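PDB 4FQU: glutathionyl-hydroquinone reductase PcpF from Sphingobium chlorophenolicum, which catalyses the glutathione-dependent reduction of glutathionyl-hydroquinones to hydroquinones and takes part in the degradation of pentachlorophenol. Local coordinates for residues W208-L213 / A254-L259. Numbering follows the deposited sequence.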
ATOM      1  N   TRP A 208     -17.083   0.543  14.480  1.00 23.36           N
ATOM      2  CA  TRP A 208     -17.732   0.178  15.743  1.00 29.96           C
ATOM      3  C   TRP A 208     -16.897   0.419  17.029  1.00 33.96           C
ATOM      4  O   TRP A 208     -17.381   0.959  18.046  1.00 29.45           O
ATOM      5  CB  TRP A 208     -18.152  -1.286  15.722  1.00 29.17           C
ATOM      6  CG  TRP A 208     -18.855  -1.644  16.984  1.00 31.67           C
ATOM      7  CD1 TRP A 208     -20.107  -1.278  17.346  1.00 41.26           C
ATOM      8  CD2 TRP A 208     -18.330  -2.390  18.070  1.00 36.60           C
ATOM      9  NE1 TRP A 208     -20.409  -1.756  18.590  1.00 45.31           N
ATOM     10  CE2 TRP A 208     -19.334  -2.454  19.053  1.00 37.58           C
ATOM     11  CE3 TRP A 208     -17.108  -3.013  18.307  1.00 38.29           C
ATOM     12  CZ2 TRP A 208     -19.159  -3.098  20.244  1.00 37.02           C
ATOM     13  CZ3 TRP A 208     -16.933  -3.659  19.476  1.00 43.13           C
ATOM     14  CH2 TRP A 208     -17.953  -3.698  20.445  1.00 52.47           C
ATOM     15  N   LEU A 209     -15.647  -0.032  16.977  1.00 29.51           N
ATOM     16  CA  LEU A 209     -14.715   0.164  18.055  1.00 25.24           C
ATOM     17  C   LEU A 209     -14.544   1.651  18.376  1.00 25.96           C
ATOM     18  O   LEU A 209     -14.498   2.038  19.538  1.00 23.71           O
ATOM     19  CB  LEU A 209     -13.403  -0.497  17.692  1.00 20.99           C
ATOM     20  CG  LEU A 209     -13.488  -1.990  17.960  1.00 20.43           C
ATOM     21  CD1 LEU A 209     -12.381  -2.671  17.289  1.00 14.88           C
ATOM     22  CD2 LEU A 209     -13.442  -2.302  19.449  1.00 19.16           C
ATOM     23  N   GLU A 210     -14.469   2.487  17.350  1.00 23.18           N
ATOM     24  CA  GLU A 210     -14.328   3.906  17.578  1.00 21.63           C
ATOM     25  C   GLU A 210     -15.500   4.441  18.380  1.00 28.72           C
ATOM     26  O   GLU A 210     -15.319   5.311  19.236  1.00 30.27           O
ATOM     27  CB  GLU A 210     -14.170   4.669  16.273  1.00 20.92           C
ATOM     28  CG  GLU A 210     -14.126   6.170  16.422  1.00 21.32           C
ATOM     29  CD  GLU A 210     -12.771   6.704  16.882  1.00 32.54           C
ATOM     30  OE1 GLU A 210     -11.783   5.940  16.911  1.00 32.96           O
ATOM     31  OE2 GLU A 210     -12.684   7.908  17.214  1.00 33.10           O
ATOM     32  N   GLU A 211     -16.708   3.936  18.143  1.00 29.62           N
ATOM     33  CA  GLU A 211     -17.844   4.473  18.910  1.00 32.46           C
ATOM     34  C   GLU A 211     -17.791   4.005  20.340  1.00 30.70           C
ATOM     35  O   GLU A 211     -17.918   4.788  21.287  1.00 36.92           O
ATOM     36  CB  GLU A 211     -19.201   4.117  18.297  1.00 32.30           C
ATOM     37  CG  GLU A 211     -19.928   5.320  17.674  1.00 43.25           C
ATOM     38  CD  GLU A 211     -20.686   6.194  18.687  1.00 46.66           C
ATOM     39  OE1 GLU A 211     -21.126   5.654  19.722  1.00 51.29           O
ATOM     40  OE2 GLU A 211     -20.862   7.419  18.439  1.00 48.60           O
ATOM     41  N   HIS A 212     -17.594   2.713  20.489  1.00 24.59           N
ATOM     42  CA  HIS A 212     -17.527   2.127  21.800  1.00 26.21           C
ATOM     43  C   HIS A 212     -16.579   2.888  22.681  1.00 31.35           C
ATOM     44  O   HIS A 212     -16.771   2.985  23.882  1.00 36.24           O
ATOM     45  CB  HIS A 212     -17.008   0.715  21.681  1.00 30.13           C
ATOM     46  CG  HIS A 212     -17.360  -0.132  22.837  1.00 27.10           C
ATOM     47  ND1 HIS A 212     -18.658  -0.517  23.096  1.00 39.77           N
ATOM     48  CD2 HIS A 212     -16.604  -0.643  23.830  1.00 30.69           C
ATOM     49  CE1 HIS A 212     -18.684  -1.246  24.194  1.00 52.45           C
ATOM     50  NE2 HIS A 212     -17.450  -1.330  24.667  1.00 49.64           N
ATOM     51  N   LEU A 213     -15.531   3.417  22.073  1.00 29.96           N
ATOM     52  CA  LEU A 213     -14.448   4.002  22.833  1.00 31.70           C
ATOM     53  C   LEU A 213     -14.708   5.463  23.160  1.00 32.44           C
ATOM     54  O   LEU A 213     -13.808   6.159  23.683  1.00 35.29           O
ATOM     55  CB  LEU A 213     -13.116   3.846  22.072  1.00 24.17           C
ATOM     56  CG  LEU A 213     -12.451   2.475  22.116  1.00 17.67           C
ATOM     57  CD1 LEU A 213     -11.155   2.441  21.363  1.00 24.62           C
ATOM     58  CD2 LEU A 213     -12.189   2.059  23.506  1.00 19.30           C
ATOM     59  N   ALA A 254      -4.919   6.308  12.065  1.00 23.41           N
ATOM     60  CA  ALA A 254      -4.651   7.703  12.367  1.00 20.76           C
ATOM     61  C   ALA A 254      -5.889   8.552  12.148  1.00 22.80           C
ATOM     62  O   ALA A 254      -5.962   9.675  12.586  1.00 23.09           O
ATOM     63  CB  ALA A 254      -3.566   8.191  11.506  1.00 22.14           C
ATOM     64  N   ASP A 255      -6.882   8.019  11.467  1.00 23.94           N
ATOM     65  CA  ASP A 255      -8.035   8.835  11.172  1.00 24.58           C
ATOM     66  C   ASP A 255      -9.150   8.547  12.134  1.00 26.66           C
ATOM     67  O   ASP A 255     -10.249   9.059  11.974  1.00 30.90           O
ATOM     68  CB  ASP A 255      -8.499   8.574   9.757  1.00 25.17           C
ATOM     69  CG  ASP A 255      -7.460   8.942   8.732  1.00 31.25           C
ATOM     70  OD1 ASP A 255      -6.911  10.067   8.863  1.00 32.25           O
ATOM     71  OD2 ASP A 255      -7.214   8.121   7.802  1.00 25.86           O
ATOM     72  N   TYR A 256      -8.876   7.691  13.112  1.00 32.14           N
ATOM     73  CA  TYR A 256      -9.866   7.316  14.141  1.00 34.81           C
ATOM     74  C   TYR A 256      -9.366   7.850  15.453  1.00 32.56           C
ATOM     75  O   TYR A 256      -8.534   7.207  16.091  1.00 32.45           O
ATOM     76  CB  TYR A 256      -9.965   5.800  14.301  1.00 29.06           C
ATOM     77  CG  TYR A 256     -10.741   5.098  13.242  1.00 24.98           C
ATOM     78  CD1 TYR A 256     -12.116   5.161  13.206  1.00 24.13           C
ATOM     79  CD2 TYR A 256     -10.090   4.339  12.288  1.00 29.29           C
ATOM     80  CE1 TYR A 256     -12.828   4.509  12.235  1.00 26.89           C
ATOM     81  CE2 TYR A 256     -10.784   3.678  11.309  1.00 29.59           C
ATOM     82  CZ  TYR A 256     -12.148   3.766  11.292  1.00 31.73           C
ATOM     83  OH  TYR A 256     -12.814   3.089  10.318  1.00 32.84           O
ATOM     84  N   PRO A 257      -9.833   9.038  15.847  1.00 29.13           N
ATOM     85  CA  PRO A 257      -9.338   9.692  17.053  1.00 27.56           C
ATOM     86  C   PRO A 257      -9.375   8.770  18.247  1.00 27.30           C
ATOM     87  O   PRO A 257      -8.339   8.549  18.839  1.00 31.08           O
ATOM     88  CB  PRO A 257     -10.279  10.868  17.220  1.00 18.96           C
ATOM     89  CG  PRO A 257     -11.328  10.659  16.224  1.00 24.24           C
ATOM     90  CD  PRO A 257     -10.729   9.917  15.120  1.00 25.25           C
ATOM     91  N   ASN A 258     -10.513   8.195  18.571  1.00 25.31           N
ATOM     92  CA  ASN A 258     -10.552   7.340  19.732  1.00 28.38           C
ATOM     93  C   ASN A 258      -9.611   6.154  19.744  1.00 31.88           C
ATOM     94  O   ASN A 258      -9.019   5.887  20.781  1.00 35.20           O
ATOM     95  CB  ASN A 258     -11.958   6.905  20.037  1.00 26.39           C
ATOM     96  CG  ASN A 258     -12.662   7.907  20.842  1.00 35.29           C
ATOM     97  OD1 ASN A 258     -12.074   8.502  21.745  1.00 44.08           O
ATOM     98  ND2 ASN A 258     -13.923   8.141  20.528  1.00 35.48           N
ATOM     99  N   LEU A 259      -9.488   5.438  18.625  1.00 26.18           N
ATOM    100  CA  LEU A 259      -8.535   4.334  18.526  1.00 24.06           C
ATOM    101  C   LEU A 259      -7.092   4.828  18.617  1.00 33.09           C
ATOM    102  O   LEU A 259      -6.291   4.267  19.365  1.00 38.69           O
ATOM    103  CB  LEU A 259      -8.710   3.559  17.231  1.00 23.25           C
ATOM    104  CG  LEU A 259      -9.996   2.756  17.322  1.00 29.55           C
ATOM    105  CD1 LEU A 259     -10.408   2.135  15.998  1.00 24.27           C
ATOM    106  CD2 LEU A 259      -9.860   1.695  18.396  1.00 27.99           C
TER
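E210, in the last turn of helix 192-212, grips the start of helix 257-268 with both carboxylate oxygens. Its CG lies anti to the backbone N (chi1 175°), and the bend at chi2 brings the carboxylate to the N-H groups there. OE2 accepts the N258 backbone N-H through its syn lone pair (N to OE2 2.6 Å). OE1 takes the L259 N-H from above the carboxylate plane (N to OE1 2.9 Å). Two amides are thus satisfied, and the partial positive charge of the helix start would be expected to favour the ionised acid. E210 CB lies 3.7 Å from Y256 CD1, oblique to the ring. The Y256 hydroxyl bonds to D207 and R251. On the buried side, L259 CD2 meets L213 CD1, the two leucines crossing at about a right angle, and L209 CB lies 4.2 Å from L259 CD2. The outer side is looser. Exposed P257 adds little, with its CG beside E210 OE2. N258 ND2 makes a weak hydrogen bond to E210 O (3.4 Å), while N258 OD1 accepts one from R261. A glutamate of one helix accepts the first N-H groups of another, just after N-cap residue Y256, in the all-helical C-terminal domain of the GST fold.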